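Local coordinates for ATP/GTP-binding site-containing protein A (Brucella abortus, PDB 6NTR), which works in the periplasm to maintain the integrity of the cell envelope and is a determinant of virulence, at residues 18-23 with 226-231; 106-111 with 118-123; 141-146 with 160-165; 168-173 with 184-189. All blocks are in the same frame, centred on the assembly; numbering follows the deposited sequence.

Contact 1: 18-23 with 226-231; sequences RADEKS and YGDFSM
The guanidinium of Arg18 is held by two salt bridges: NH1 to Asp225, its strongest polar partner, and NH2 to Asp20 OD1 at 3.1 Å, two residues on, just past the end of strand 8-19. This side chain lies over a loose antiparallel pairing at the surface of the barrel-like fold, where the end of strand 8-19 runs beside the start of strand 229-240. The backbone is joined by a fairly straight bond from Ser230 N to Arg18 O (3.1 Å, 158°), which arrives in the plane of the carbonyl. A water bridges the side chains on the same side: Arg18 NE donates to it, and it lies 2.7 Å from Ser230 OG. Asp20 OD1 and this water both sit at the edge of the guanidinium, in its plane, so together with Asp225 they limit how the group can turn.

Farther along, pairing weakens. Asp20 N reaches Asp228 O with a bent, weak bond (124°), and the turn of 20-23 is fastened by Ser23 OG, which donates to Asp20 O at 2.8 Å on a lone pair. Here the carboxylates of Asp20 and Asp228 crowd each other, OD2 of Asp20 being 3.7 Å from OD1 of Asp228; Lys22 NZ, 4.9 Å from that Asp228 OD1, may ease the repulsion. Ser23 CB packs on Asp228 CB at 4.0 Å. On the side away from Arg18, Phe229 reaches Ile25 and Leu28, and one face of its ring receives Tyr226 CB, 3.7 Å above the plane of the Phe229 ring and offset toward the rim.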
loop_
_atom_site.group_PDB
_atom_site.type_symbol
_atom_site.label_atom_id
_atom_site.label_comp_id
_atom_site.label_asym_id
_atom_site.label_seq_id
_atom_site.Cartn_x
_atom_site.Cartn_y
_atom_site.Cartn_z
ATOM N N ARG A 18 -11.417 -4.112 14.347
ATOM C CA ARG A 18 -11.343 -4.873 15.583
ATOM C C ARG A 18 -10.245 -4.299 16.459
ATOM O O ARG A 18 -9.210 -3.897 15.963
ATOM C CB ARG A 18 -11.125 -6.380 15.286
ATOM C CG ARG A 18 -9.954 -7.081 15.979
ATOM C CD ARG A 18 -9.596 -8.401 15.318
ATOM N NE ARG A 18 -8.366 -8.332 14.537
ATOM C CZ ARG A 18 -7.152 -8.394 15.057
ATOM N NH1 ARG A 18 -6.095 -8.325 14.276
ATOM N NH2 ARG A 18 -6.996 -8.513 16.359
ATOM N N ALA A 19 -10.466 -4.277 17.760
ATOM C CA ALA A 19 -9.453 -3.768 18.660
ATOM C C ALA A 19 -9.091 -4.723 19.776
ATOM O O ALA A 19 -9.942 -5.146 20.523
ATOM C CB ALA A 19 -9.893 -2.446 19.235
ATOM N N ASP A 20 -7.814 -5.043 19.891
ATOM C CA ASP A 20 -7.340 -5.923 20.933
ATOM C C ASP A 20 -7.238 -5.156 22.229
ATOM O O ASP A 20 -7.076 -3.956 22.219
ATOM C CB ASP A 20 -5.986 -6.526 20.564
ATOM C CG ASP A 20 -6.104 -7.918 19.953
ATOM O OD1 ASP A 20 -7.197 -8.282 19.487
ATOM O OD2 ASP A 20 -5.098 -8.650 19.933
ATOM N N GLU A 21 -7.332 -5.849 23.349
ATOM C CA GLU A 21 -7.233 -5.222 24.655
ATOM C C GLU A 21 -5.848 -4.635 24.753
ATOM O O GLU A 21 -5.633 -3.630 25.392
ATOM C CB GLU A 21 -7.486 -6.229 25.768
ATOM C CG GLU A 21 -7.030 -5.780 27.143
ATOM C CD GLU A 21 -7.814 -6.434 28.256
ATOM O OE1 GLU A 21 -9.027 -6.565 28.106
ATOM O OE2 GLU A 21 -7.215 -6.814 29.266
ATOM N N LYS A 22 -4.907 -5.334 24.146
ATOM C CA LYS A 22 -3.508 -4.970 24.157
ATOM C C LYS A 22 -3.297 -3.620 23.507
ATOM O O LYS A 22 -2.523 -2.814 23.988
ATOM C CB LYS A 22 -2.717 -6.016 23.388
ATOM C CG LYS A 22 -1.706 -6.788 24.200
ATOM C CD LYS A 22 -1.032 -7.851 23.348
ATOM C CE LYS A 22 -1.873 -9.113 23.241
ATOM N NZ LYS A 22 -1.100 -10.353 22.959
ATOM N N SER A 23 -4.015 -3.370 22.431
ATOM C CA SER A 23 -3.892 -2.134 21.698
ATOM C C SER A 23 -4.258 -0.886 22.493
ATOM O O SER A 23 -3.613 0.141 22.345
ATOM C CB SER A 23 -4.699 -2.213 20.418
ATOM O OG SER A 23 -6.013 -1.820 20.662
ATOM N N TYR A 226 -3.231 -5.112 11.314
ATOM C CA TYR A 226 -1.967 -4.669 11.867
ATOM C C TYR A 226 -1.532 -5.538 13.007
ATOM O O TYR A 226 -0.542 -5.259 13.639
ATOM C CB TYR A 226 -2.085 -3.237 12.361
ATOM C CG TYR A 226 -2.260 -2.235 11.258
ATOM C CD1 TYR A 226 -1.191 -1.827 10.499
ATOM C CD2 TYR A 226 -3.495 -1.710 10.969
ATOM C CE1 TYR A 226 -1.354 -0.926 9.479
ATOM C CE2 TYR A 226 -3.659 -0.804 9.961
ATOM C CZ TYR A 226 -2.584 -0.422 9.219
ATOM O OH TYR A 226 -2.747 0.478 8.212
ATOM N N GLY A 227 -2.279 -6.602 13.263
ATOM C CA GLY A 227 -1.977 -7.486 14.363
ATOM C C GLY A 227 -3.038 -7.325 15.413
ATOM O O GLY A 227 -4.119 -7.874 15.293
ATOM N N ASP A 228 -2.736 -6.539 16.432
ATOM C CA ASP A 228 -3.674 -6.306 17.515
ATOM C C ASP A 228 -4.945 -5.656 17.020
ATOM O O ASP A 228 -6.015 -6.010 17.473
ATOM C CB ASP A 228 -3.074 -5.397 18.593
ATOM C CG ASP A 228 -1.893 -6.008 19.298
ATOM O OD1 ASP A 228 -1.750 -7.244 19.292
ATOM O OD2 ASP A 228 -1.099 -5.238 19.862
ATOM N N PHE A 229 -4.835 -4.706 16.098
ATOM C CA PHE A 229 -6.004 -4.007 15.585
ATOM C C PHE A 229 -6.078 -3.985 14.077
ATOM O O PHE A 229 -5.066 -4.020 13.423
ATOM C CB PHE A 229 -6.012 -2.570 16.090
ATOM C CG PHE A 229 -5.160 -1.638 15.290
ATOM C CD1 PHE A 229 -3.827 -1.503 15.567
ATOM C CD2 PHE A 229 -5.699 -0.886 14.283
ATOM C CE1 PHE A 229 -3.041 -0.648 14.846
ATOM C CE2 PHE A 229 -4.917 -0.027 13.559
ATOM C CZ PHE A 229 -3.590 0.092 13.845
ATOM N N SER A 230 -7.285 -3.933 13.532
ATOM C CA SER A 230 -7.469 -3.870 12.103
ATOM C C SER A 230 -8.286 -2.639 11.753
ATOM O O SER A 230 -9.108 -2.156 12.540
ATOM C CB SER A 230 -8.131 -5.151 11.572
ATOM O OG SER A 230 -9.227 -5.508 12.384
HETATM N N MSE A 231 -8.073 -2.155 10.531
HETATM C CA MSE A 231 -8.743 -0.994 10.019
HETATM C C MSE A 231 -9.455 -1.370 8.767
HETATM O O MSE A 231 -9.097 -2.356 8.113
HETATM C CB MSE A 231 -7.725 0.036 9.590
HETATM C CG MSE A 231 -6.882 0.532 10.739
HETATM SE SE MSE A 231 -5.785 1.967 10.002
HETATM C CE MSE A 231 -6.860 2.222 8.398
HETATM O O HOH W 1 -10.023 -7.987 11.824
#

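Contact 2: 106-111 with 118-123; sequences TVVKLS and LDLKGT
Leu118 begins this part of a beta hairpin, strands 105-112 and 116-121, whose short axes here diverge from exact antiparallel to 144°. Its N donates to Val108 O at 2.7 Å, on a lone pair of that carbonyl, and its O accepts from Val108 N at 2.6 Å, so both ends of this hydrogen-bonded pair are used. The CB atoms of the two residues meet on the face that also carries Leu120 and Thr106.

Asp119 turns to the other face, opposite Val107 in a non-hydrogen-bonded pair. Its OD1 comes to 3.6 Å from Val107 CB, a branched apolar carbon rather than a polar partner, and OD2 has a long, weak ion pair with Lys105. Leu120 again forms a hydrogen-bonded pair, with two bonds: Thr106 N donates to Leu120 O at 2.6 Å and almost dead straight (178°), although the donor stands 46° above the carbonyl plane, and Leu120 N returns to Thr106 O. With CG beside its own backbone N, Leu120 extends CD1 to Val108 CG2 at 4.1 Å, crossing it obliquely.

Lys121 takes part through its carbonyl O, which accepts a bond from Thr106 OG1 modelled at a very short 2.5 Å; that hydroxyl is crowded by Leu120, so its exact place is uncertain. Beyond Gly122, Thr123 CG2 lies 3.6 Å from Thr106 CG2, while Thr123 OG1 bonds to Thr147. Backbone bonds thus supply the directional grip; the Thr106 methyl adds apolar contact to Thr123, and its hydroxyl, as modelled, a further bond to Lys121.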
loop_
_atom_site.group_PDB
_atom_site.type_symbol
_atom_site.label_atom_id
_atom_site.label_comp_id
_atom_site.label_asym_id
_atom_site.label_seq_id
_atom_site.Cartn_x
_atom_site.Cartn_y
_atom_site.Cartn_z
ATOM N N THR A 106 19.725 -4.763 -4.669
ATOM C CA THR A 106 19.019 -3.522 -4.508
ATOM C C THR A 106 19.882 -2.584 -3.681
ATOM O O THR A 106 20.056 -2.794 -2.490
ATOM C CB THR A 106 17.673 -3.744 -3.816
ATOM O OG1 THR A 106 17.829 -4.726 -2.795
ATOM C CG2 THR A 106 16.654 -4.218 -4.806
ATOM N N VAL A 107 20.406 -1.544 -4.322
ATOM C CA VAL A 107 21.200 -0.526 -3.648
ATOM C C VAL A 107 20.283 0.632 -3.265
ATOM O O VAL A 107 19.634 1.245 -4.122
ATOM C CB VAL A 107 22.369 -0.060 -4.528
ATOM C CG1 VAL A 107 21.899 0.220 -5.943
ATOM C CG2 VAL A 107 23.019 1.172 -3.930
ATOM N N VAL A 108 20.213 0.914 -1.970
ATOM C CA VAL A 108 19.299 1.903 -1.418
ATOM C C VAL A 108 20.113 3.082 -0.915
ATOM O O VAL A 108 20.915 2.936 0.015
ATOM C CB VAL A 108 18.453 1.313 -0.284
ATOM C CG1 VAL A 108 17.541 2.372 0.283
ATOM C CG2 VAL A 108 17.652 0.139 -0.787
ATOM N N LYS A 109 19.888 4.251 -1.504
ATOM C CA LYS A 109 20.587 5.471 -1.127
ATOM C C LYS A 109 19.609 6.417 -0.452
ATOM O O LYS A 109 18.674 6.899 -1.096
ATOM C CB LYS A 109 21.213 6.126 -2.351
ATOM C CG LYS A 109 22.452 5.412 -2.827
ATOM C CD LYS A 109 22.696 5.654 -4.298
ATOM C CE LYS A 109 24.152 6.026 -4.555
ATOM N NZ LYS A 109 24.680 7.065 -3.624
ATOM N N LEU A 110 19.840 6.693 0.832
ATOM C CA LEU A 110 18.927 7.462 1.673
ATOM C C LEU A 110 19.496 8.836 2.005
ATOM O O LEU A 110 20.648 8.953 2.429
ATOM C CB LEU A 110 18.627 6.724 2.974
ATOM C CG LEU A 110 17.830 5.440 2.837
ATOM C CD1 LEU A 110 17.739 4.797 4.192
ATOM C CD2 LEU A 110 16.465 5.733 2.288
ATOM N N SER A 111 18.664 9.863 1.854
ATOM C CA SER A 111 19.005 11.237 2.191
ATOM C C SER A 111 18.678 11.560 3.644
ATOM O O SER A 111 19.423 12.293 4.302
ATOM C CB SER A 111 18.250 12.192 1.264
ATOM O OG SER A 111 18.187 11.689 -0.063
ATOM N N LEU A 118 22.704 1.197 1.147
ATOM C CA LEU A 118 22.422 -0.173 1.548
ATOM C C LEU A 118 22.322 -1.046 0.316
ATOM O O LEU A 118 21.456 -0.826 -0.533
ATOM C CB LEU A 118 21.137 -0.247 2.359
ATOM C CG LEU A 118 21.349 0.216 3.794
ATOM C CD1 LEU A 118 20.053 0.112 4.559
ATOM C CD2 LEU A 118 22.454 -0.622 4.428
ATOM N N ASP A 119 23.214 -2.019 0.218
ATOM C CA ASP A 119 23.026 -3.114 -0.719
ATOM C C ASP A 119 22.028 -4.103 -0.129
ATOM O O ASP A 119 22.268 -4.670 0.942
ATOM C CB ASP A 119 24.351 -3.803 -1.019
ATOM C CG ASP A 119 24.964 -3.322 -2.299
ATOM O OD1 ASP A 119 24.202 -2.763 -3.113
ATOM O OD2 ASP A 119 26.182 -3.518 -2.510
ATOM N N LEU A 120 20.911 -4.309 -0.818
ATOM C CA LEU A 120 19.911 -5.268 -0.383
ATOM C C LEU A 120 19.690 -6.319 -1.463
ATOM O O LEU A 120 20.230 -6.237 -2.571
ATOM C CB LEU A 120 18.586 -4.579 -0.049
ATOM C CG LEU A 120 18.492 -3.681 1.169
ATOM C CD1 LEU A 120 17.048 -3.301 1.383
ATOM C CD2 LEU A 120 19.046 -4.420 2.358
ATOM N N LYS A 121 18.872 -7.311 -1.126
ATOM C CA LYS A 121 18.536 -8.403 -2.024
ATOM C C LYS A 121 17.785 -7.859 -3.216
ATOM O O LYS A 121 16.932 -7.011 -3.064
ATOM C CB LYS A 121 17.677 -9.422 -1.265
ATOM C CG LYS A 121 16.899 -10.406 -2.128
ATOM C CD LYS A 121 15.780 -11.091 -1.354
ATOM C CE LYS A 121 16.229 -11.513 0.031
ATOM N NZ LYS A 121 15.120 -11.539 1.024
ATOM N N GLY A 122 18.086 -8.352 -4.404
ATOM C CA GLY A 122 17.417 -7.875 -5.594
ATOM C C GLY A 122 15.939 -8.143 -5.503
ATOM O O GLY A 122 15.531 -9.205 -5.058
ATOM N N THR A 123 15.129 -7.182 -5.927
ATOM C CA THR A 123 13.682 -7.315 -5.835
ATOM C C THR A 123 12.930 -6.537 -6.887
ATOM O O THR A 123 13.430 -6.311 -7.965
ATOM C CB THR A 123 13.170 -6.971 -4.425
ATOM O OG1 THR A 123 11.785 -7.292 -4.323
ATOM C CG2 THR A 123 13.343 -5.528 -4.144
#

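Contact 3: 141-146 with 160-165; sequences QKFYQT and ATTVVV
The branched end of Val163 packs over one face of the Tyr144 ring: Val163 CB stands 3.8 Å from the centroid of the Tyr144 ring and only 21° off its normal, a CH-pi contact. The pose depends on the first torsion of Tyr144, which puts CG in the crowded position between backbone N and carbonyl carbon (chi1 69°) and lays the ring across to the opposite strand. Val163 CG2 then touches Tyr144 CZ at 3.4 Å. Lys136 of helix 126-138 adds a cation-pi contact to the same ring, and Leu133 packs on both residues.

These two residues form a hydrogen-bonded pair, with Tyr144 N donating to Val163 O at 3.1 Å and Val163 N to Tyr144 O at 2.9 Å, both in the carbonyl planes. Thr146 and Thr161 form the next hydrogen-bonded pair, though Thr161 N, 2.7 Å from Thr146 O, stands above the plane of the Thr146 carbonyl. Their side chains run alongside each other, Thr146 CG2 facing Thr161 OG1 at 3.2 Å, while that hydroxyl is satisfied by His129. Toward the other end Val165 N donates to Lys142 O at 2.9 Å and 168°, the donor standing above the carbonyl plane.

The opposite face holds Phe143, Gln145, Thr162 and Val164. Phe143 lays a ring face over Val164 CG2, modelled too tightly for its exact spacing to be trusted, and the ring also reaches the methyl of Thr162. Antiparallel pairing of neighbouring strands 143-148 and 159-165 makes this a beta hairpin, set in the barrel-like wall with one face against helix 126-138 and strand 187-195 alongside.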
loop_
_atom_site.group_PDB
_atom_site.type_symbol
_atom_site.label_atom_id
_atom_site.label_comp_id
_atom_site.label_asym_id
_atom_site.label_seq_id
_atom_site.Cartn_x
_atom_site.Cartn_y
_atom_site.Cartn_z
ATOM N N GLN A 141 -3.611 -17.582 -11.772
ATOM C CA GLN A 141 -2.867 -17.906 -10.571
ATOM C C GLN A 141 -3.666 -17.483 -9.342
ATOM O O GLN A 141 -4.396 -16.514 -9.396
ATOM C CB GLN A 141 -1.511 -17.225 -10.604
ATOM C CG GLN A 141 -0.349 -18.116 -10.239
ATOM C CD GLN A 141 0.901 -17.767 -11.002
ATOM O OE1 GLN A 141 0.839 -17.307 -12.133
ATOM N NE2 GLN A 141 2.046 -17.986 -10.388
ATOM N N LYS A 142 -3.571 -18.251 -8.263
ATOM C CA LYS A 142 -4.292 -17.935 -7.037
ATOM C C LYS A 142 -3.455 -17.937 -5.758
ATOM O O LYS A 142 -3.954 -17.593 -4.703
ATOM C CB LYS A 142 -5.519 -18.834 -6.883
ATOM C CG LYS A 142 -6.375 -18.910 -8.131
ATOM C CD LYS A 142 -7.467 -17.860 -8.146
ATOM C CE LYS A 142 -7.726 -17.372 -9.556
ATOM N NZ LYS A 142 -9.147 -17.497 -9.957
ATOM N N PHE A 143 -2.197 -18.337 -5.848
ATOM C CA PHE A 143 -1.334 -18.367 -4.686
ATOM C C PHE A 143 0.120 -18.252 -5.112
ATOM O O PHE A 143 0.562 -19.001 -5.955
ATOM C CB PHE A 143 -1.553 -19.683 -3.951
ATOM C CG PHE A 143 -1.525 -19.574 -2.463
ATOM C CD1 PHE A 143 -0.331 -19.482 -1.791
ATOM C CD2 PHE A 143 -2.689 -19.595 -1.738
ATOM C CE1 PHE A 143 -0.301 -19.397 -0.422
ATOM C CE2 PHE A 143 -2.667 -19.511 -0.368
ATOM C CZ PHE A 143 -1.472 -19.415 0.290
ATOM N N TYR A 144 0.872 -17.327 -4.534
ATOM C CA TYR A 144 2.287 -17.174 -4.870
ATOM C C TYR A 144 3.101 -16.407 -3.837
ATOM O O TYR A 144 2.561 -15.714 -3.017
ATOM C CB TYR A 144 2.507 -16.652 -6.294
ATOM C CG TYR A 144 2.109 -15.222 -6.553
ATOM C CD1 TYR A 144 3.014 -14.189 -6.394
ATOM C CD2 TYR A 144 0.844 -14.912 -6.991
ATOM C CE1 TYR A 144 2.649 -12.891 -6.637
ATOM C CE2 TYR A 144 0.476 -13.616 -7.234
ATOM C CZ TYR A 144 1.389 -12.617 -7.057
ATOM O OH TYR A 144 1.019 -11.342 -7.304
ATOM N N GLN A 145 4.409 -16.558 -3.892
ATOM C CA GLN A 145 5.315 -15.898 -2.978
ATOM C C GLN A 145 6.292 -15.052 -3.779
ATOM O O GLN A 145 6.714 -15.443 -4.853
ATOM C CB GLN A 145 6.072 -16.917 -2.139
ATOM C CG GLN A 145 5.214 -17.681 -1.152
ATOM C CD GLN A 145 6.028 -18.374 -0.087
ATOM O OE1 GLN A 145 7.144 -18.796 -0.326
ATOM N NE2 GLN A 145 5.471 -18.476 1.094
ATOM N N THR A 146 6.623 -13.898 -3.236
ATOM C CA THR A 146 7.520 -12.963 -3.875
ATOM C C THR A 146 8.051 -12.003 -2.837
ATOM O O THR A 146 7.785 -12.148 -1.661
ATOM C CB THR A 146 6.857 -12.228 -5.044
ATOM O OG1 THR A 146 7.844 -11.479 -5.741
ATOM C CG2 THR A 146 5.786 -11.305 -4.561
ATOM N N ALA A 160 8.972 -10.111 2.085
ATOM C CA ALA A 160 8.347 -11.232 1.412
ATOM C C ALA A 160 6.834 -11.058 1.471
ATOM O O ALA A 160 6.283 -10.807 2.548
ATOM C CB ALA A 160 8.761 -12.539 2.085
ATOM N N THR A 161 6.182 -11.164 0.326
ATOM C CA THR A 161 4.743 -11.033 0.254
ATOM C C THR A 161 4.093 -12.270 -0.376
ATOM O O THR A 161 4.495 -12.706 -1.434
ATOM C CB THR A 161 4.328 -9.763 -0.509
ATOM O OG1 THR A 161 4.482 -9.959 -1.912
ATOM C CG2 THR A 161 5.174 -8.592 -0.085
ATOM N N THR A 162 3.081 -12.816 0.279
ATOM C CA THR A 162 2.371 -13.980 -0.225
ATOM C C THR A 162 1.050 -13.482 -0.713
ATOM O O THR A 162 0.342 -12.839 0.021
ATOM C CB THR A 162 2.087 -14.988 0.884
ATOM O OG1 THR A 162 3.311 -15.524 1.354
ATOM C CG2 THR A 162 1.239 -16.108 0.382
ATOM N N VAL A 163 0.711 -13.789 -1.948
ATOM C CA VAL A 163 -0.532 -13.332 -2.512
ATOM C C VAL A 163 -1.536 -14.459 -2.662
ATOM O O VAL A 163 -1.195 -15.505 -3.148
ATOM C CB VAL A 163 -0.291 -12.725 -3.898
ATOM C CG1 VAL A 163 -1.572 -12.203 -4.488
ATOM C CG2 VAL A 163 0.758 -11.635 -3.843
ATOM N N VAL A 164 -2.768 -14.240 -2.228
ATOM C CA VAL A 164 -3.833 -15.208 -2.367
ATOM C C VAL A 164 -4.956 -14.520 -3.127
ATOM O O VAL A 164 -5.430 -13.486 -2.709
ATOM C CB VAL A 164 -4.336 -15.712 -1.007
ATOM C CG1 VAL A 164 -5.533 -16.623 -1.179
ATOM C CG2 VAL A 164 -3.234 -16.422 -0.256
ATOM N N VAL A 165 -5.386 -15.107 -4.239
ATOM C CA VAL A 165 -6.431 -14.540 -5.081
ATOM C C VAL A 165 -7.649 -15.461 -5.076
ATOM O O VAL A 165 -7.515 -16.686 -5.008
ATOM C CB VAL A 165 -5.897 -14.326 -6.515
ATOM C CG1 VAL A 165 -6.833 -13.488 -7.329
ATOM C CG2 VAL A 165 -4.529 -13.710 -6.471
#

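Contact 4: 168-173 with 184-189; sequences QQAVPD and KDQVWP
Segments 168-173 and 184-189 run antiparallel but share only one beta bridge, Gln169 with Val187. Both of its bonds are well formed: Gln169 N donates to Val187 O at 3.1 Å and 154°, and Val187 N to Gln169 O at 3.0 Å and 151°, each in the plane of the accepting carbonyl. Val187 O also receives a CA-H contact from Gln168 CA at 3.1 Å. This isolated bridge brings the loop after strand 159-165 against the start of strand 187-195, closing a loop that contains helix 174-179. Asp173 is the N-cap of that helix, and its carboxylate is paired with Arg220.

Among the side chains, Gln168 runs alongside Trp188 and points the same way. Its CG, beside the backbone N, approaches Trp188 NE1 at 3.1 Å, obliquely to the ring; the amide and indole planes stand 74° apart. Since Gln168 NE2 and Trp188 NE1 are both donors, this is contact without a bond. Trp188 itself packs on Ala137 and Glu138 of helix 126-138. Gln186 crosses Gln168 at about a right angle, its CB 3.8 Å from Gln168 OE1. Ala170 CB reaches Asp185 O at 4.0 Å.

Gln169 places CG in the crowded position between N and carbonyl carbon, where it touches Val187 CG2 at 3.7 Å. The chain then bends at chi2, and its OE1 accepts a weak bond from Val171 N at 3.3 Å.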
loop_
_atom_site.group_PDB
_atom_site.type_symbol
_atom_site.label_atom_id
_atom_site.label_comp_id
_atom_site.label_asym_id
_atom_site.label_seq_id
_atom_site.Cartn_x
_atom_site.Cartn_y
_atom_site.Cartn_z
ATOM N N GLN A 168 -13.352 -14.035 -9.506
ATOM C CA GLN A 168 -13.829 -12.745 -9.938
ATOM C C GLN A 168 -15.281 -12.590 -9.561
ATOM O O GLN A 168 -16.074 -13.478 -9.774
ATOM C CB GLN A 168 -13.672 -12.600 -11.442
ATOM C CG GLN A 168 -12.235 -12.681 -11.914
ATOM C CD GLN A 168 -12.125 -12.733 -13.417
ATOM O OE1 GLN A 168 -12.917 -12.125 -14.123
ATOM N NE2 GLN A 168 -11.144 -13.476 -13.918
ATOM N N GLN A 169 -15.620 -11.450 -8.995
ATOM C CA GLN A 169 -16.971 -11.159 -8.588
ATOM C C GLN A 169 -17.297 -9.721 -8.920
ATOM O O GLN A 169 -16.412 -8.913 -9.054
ATOM C CB GLN A 169 -17.114 -11.364 -7.085
ATOM C CG GLN A 169 -16.291 -10.410 -6.239
ATOM C CD GLN A 169 -17.065 -9.813 -5.087
ATOM O OE1 GLN A 169 -17.739 -8.805 -5.235
ATOM N NE2 GLN A 169 -16.970 -10.438 -3.932
ATOM N N ALA A 170 -18.567 -9.426 -9.113
ATOM C CA ALA A 170 -18.986 -8.075 -9.385
ATOM C C ALA A 170 -20.228 -7.800 -8.576
ATOM O O ALA A 170 -21.308 -7.693 -9.133
ATOM C CB ALA A 170 -19.260 -7.892 -10.861
ATOM N N VAL A 171 -20.090 -7.681 -7.267
ATOM C CA VAL A 171 -21.249 -7.426 -6.441
ATOM C C VAL A 171 -21.336 -5.944 -6.199
ATOM O O VAL A 171 -20.427 -5.372 -5.620
ATOM C CB VAL A 171 -21.121 -8.099 -5.066
ATOM C CG1 VAL A 171 -22.141 -7.527 -4.099
ATOM C CG2 VAL A 171 -21.286 -9.599 -5.184
ATOM N N PRO A 172 -22.431 -5.317 -6.647
ATOM C CA PRO A 172 -22.628 -3.882 -6.445
ATOM C C PRO A 172 -22.778 -3.546 -4.979
ATOM O O PRO A 172 -23.523 -4.193 -4.267
ATOM C CB PRO A 172 -23.935 -3.596 -7.184
ATOM C CG PRO A 172 -24.568 -4.922 -7.401
ATOM C CD PRO A 172 -23.440 -5.880 -7.547
ATOM N N ASP A 173 -22.093 -2.509 -4.537
ATOM C CA ASP A 173 -22.151 -2.091 -3.149
ATOM C C ASP A 173 -22.052 -0.578 -3.084
ATOM O O ASP A 173 -22.119 0.093 -4.104
ATOM C CB ASP A 173 -21.082 -2.776 -2.298
ATOM C CG ASP A 173 -19.681 -2.471 -2.754
ATOM O OD1 ASP A 173 -19.518 -2.009 -3.886
ATOM O OD2 ASP A 173 -18.740 -2.704 -1.981
ATOM N N LYS A 184 -19.187 -1.545 -13.028
ATOM C CA LYS A 184 -19.745 -2.842 -13.371
ATOM C C LYS A 184 -18.681 -3.850 -13.811
ATOM O O LYS A 184 -19.023 -4.897 -14.372
ATOM C CB LYS A 184 -20.799 -2.664 -14.467
ATOM C CG LYS A 184 -21.892 -1.614 -14.159
ATOM C CD LYS A 184 -22.778 -1.993 -12.967
ATOM C CE LYS A 184 -23.798 -0.904 -12.618
ATOM N NZ LYS A 184 -25.175 -1.202 -13.116
ATOM N N ASP A 185 -17.403 -3.559 -13.563
ATOM C CA ASP A 185 -16.287 -4.412 -13.945
ATOM C C ASP A 185 -15.992 -5.427 -12.839
ATOM O O ASP A 185 -16.354 -5.238 -11.677
ATOM C CB ASP A 185 -15.048 -3.551 -14.236
ATOM C CG ASP A 185 -15.297 -2.504 -15.327
ATOM O OD1 ASP A 185 -16.306 -2.613 -16.058
ATOM O OD2 ASP A 185 -14.491 -1.554 -15.446
ATOM N N GLN A 186 -15.359 -6.526 -13.220
ATOM C CA GLN A 186 -15.013 -7.592 -12.296
ATOM C C GLN A 186 -13.863 -7.224 -11.381
ATOM O O GLN A 186 -13.037 -6.420 -11.735
ATOM C CB GLN A 186 -14.640 -8.854 -13.067
ATOM C CG GLN A 186 -15.779 -9.506 -13.816
ATOM C CD GLN A 186 -16.679 -10.316 -12.922
ATOM O OE1 GLN A 186 -16.226 -10.965 -11.995
ATOM N NE2 GLN A 186 -17.963 -10.287 -13.203
ATOM N N VAL A 187 -13.814 -7.841 -10.213
ATOM C CA VAL A 187 -12.741 -7.618 -9.270
ATOM C C VAL A 187 -12.233 -8.954 -8.783
ATOM O O VAL A 187 -12.889 -9.961 -8.944
ATOM C CB VAL A 187 -13.181 -6.812 -8.042
ATOM C CG1 VAL A 187 -13.801 -5.492 -8.448
ATOM C CG2 VAL A 187 -14.125 -7.621 -7.178
ATOM N N TRP A 188 -11.031 -8.960 -8.239
ATOM C CA TRP A 188 -10.462 -10.159 -7.674
ATOM C C TRP A 188 -10.279 -9.903 -6.205
ATOM O O TRP A 188 -9.766 -8.864 -5.837
ATOM C CB TRP A 188 -9.075 -10.418 -8.230
ATOM C CG TRP A 188 -9.017 -10.890 -9.612
ATOM C CD1 TRP A 188 -9.390 -12.107 -10.075
ATOM C CD2 TRP A 188 -8.512 -10.174 -10.729
ATOM N NE1 TRP A 188 -9.170 -12.190 -11.412
ATOM C CE2 TRP A 188 -8.627 -11.012 -11.842
ATOM C CE3 TRP A 188 -7.978 -8.902 -10.898
ATOM C CZ2 TRP A 188 -8.231 -10.617 -13.106
ATOM C CZ3 TRP A 188 -7.589 -8.517 -12.140
ATOM C CH2 TRP A 188 -7.714 -9.366 -13.233
ATOM N N PRO A 189 -10.742 -10.815 -5.350
ATOM C CA PRO A 189 -10.445 -10.570 -3.946
ATOM C C PRO A 189 -8.970 -10.849 -3.795
ATOM O O PRO A 189 -8.510 -11.833 -4.335
ATOM C CB PRO A 189 -11.274 -11.617 -3.226
ATOM C CG PRO A 189 -12.349 -11.983 -4.184
ATOM C CD PRO A 189 -11.709 -11.904 -5.528
#

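How the contacts relate
Contact 1 opens first along the chain and closes last: 18-23 waits more than 200 residues for 226-231, joining the first long strand to the last, so the other three contacts all fall within its span. Those three follow one another without crossing. Contact 2 closes the hairpin of strands 105-112 and 116-121, contact 3 the hairpin of 143-148 and 159-165 beyond helix 126-138, and contact 4 the loop around helix 174-179. Contacts 3 and 4 touch, Val165 CG1 lying 3.8 Å from Pro189 O, where strands 159-165 and 187-195 are neighbours. Contacts 2 and 4 sit on opposite sides of the chain's centre, about 37 Å apart between centres.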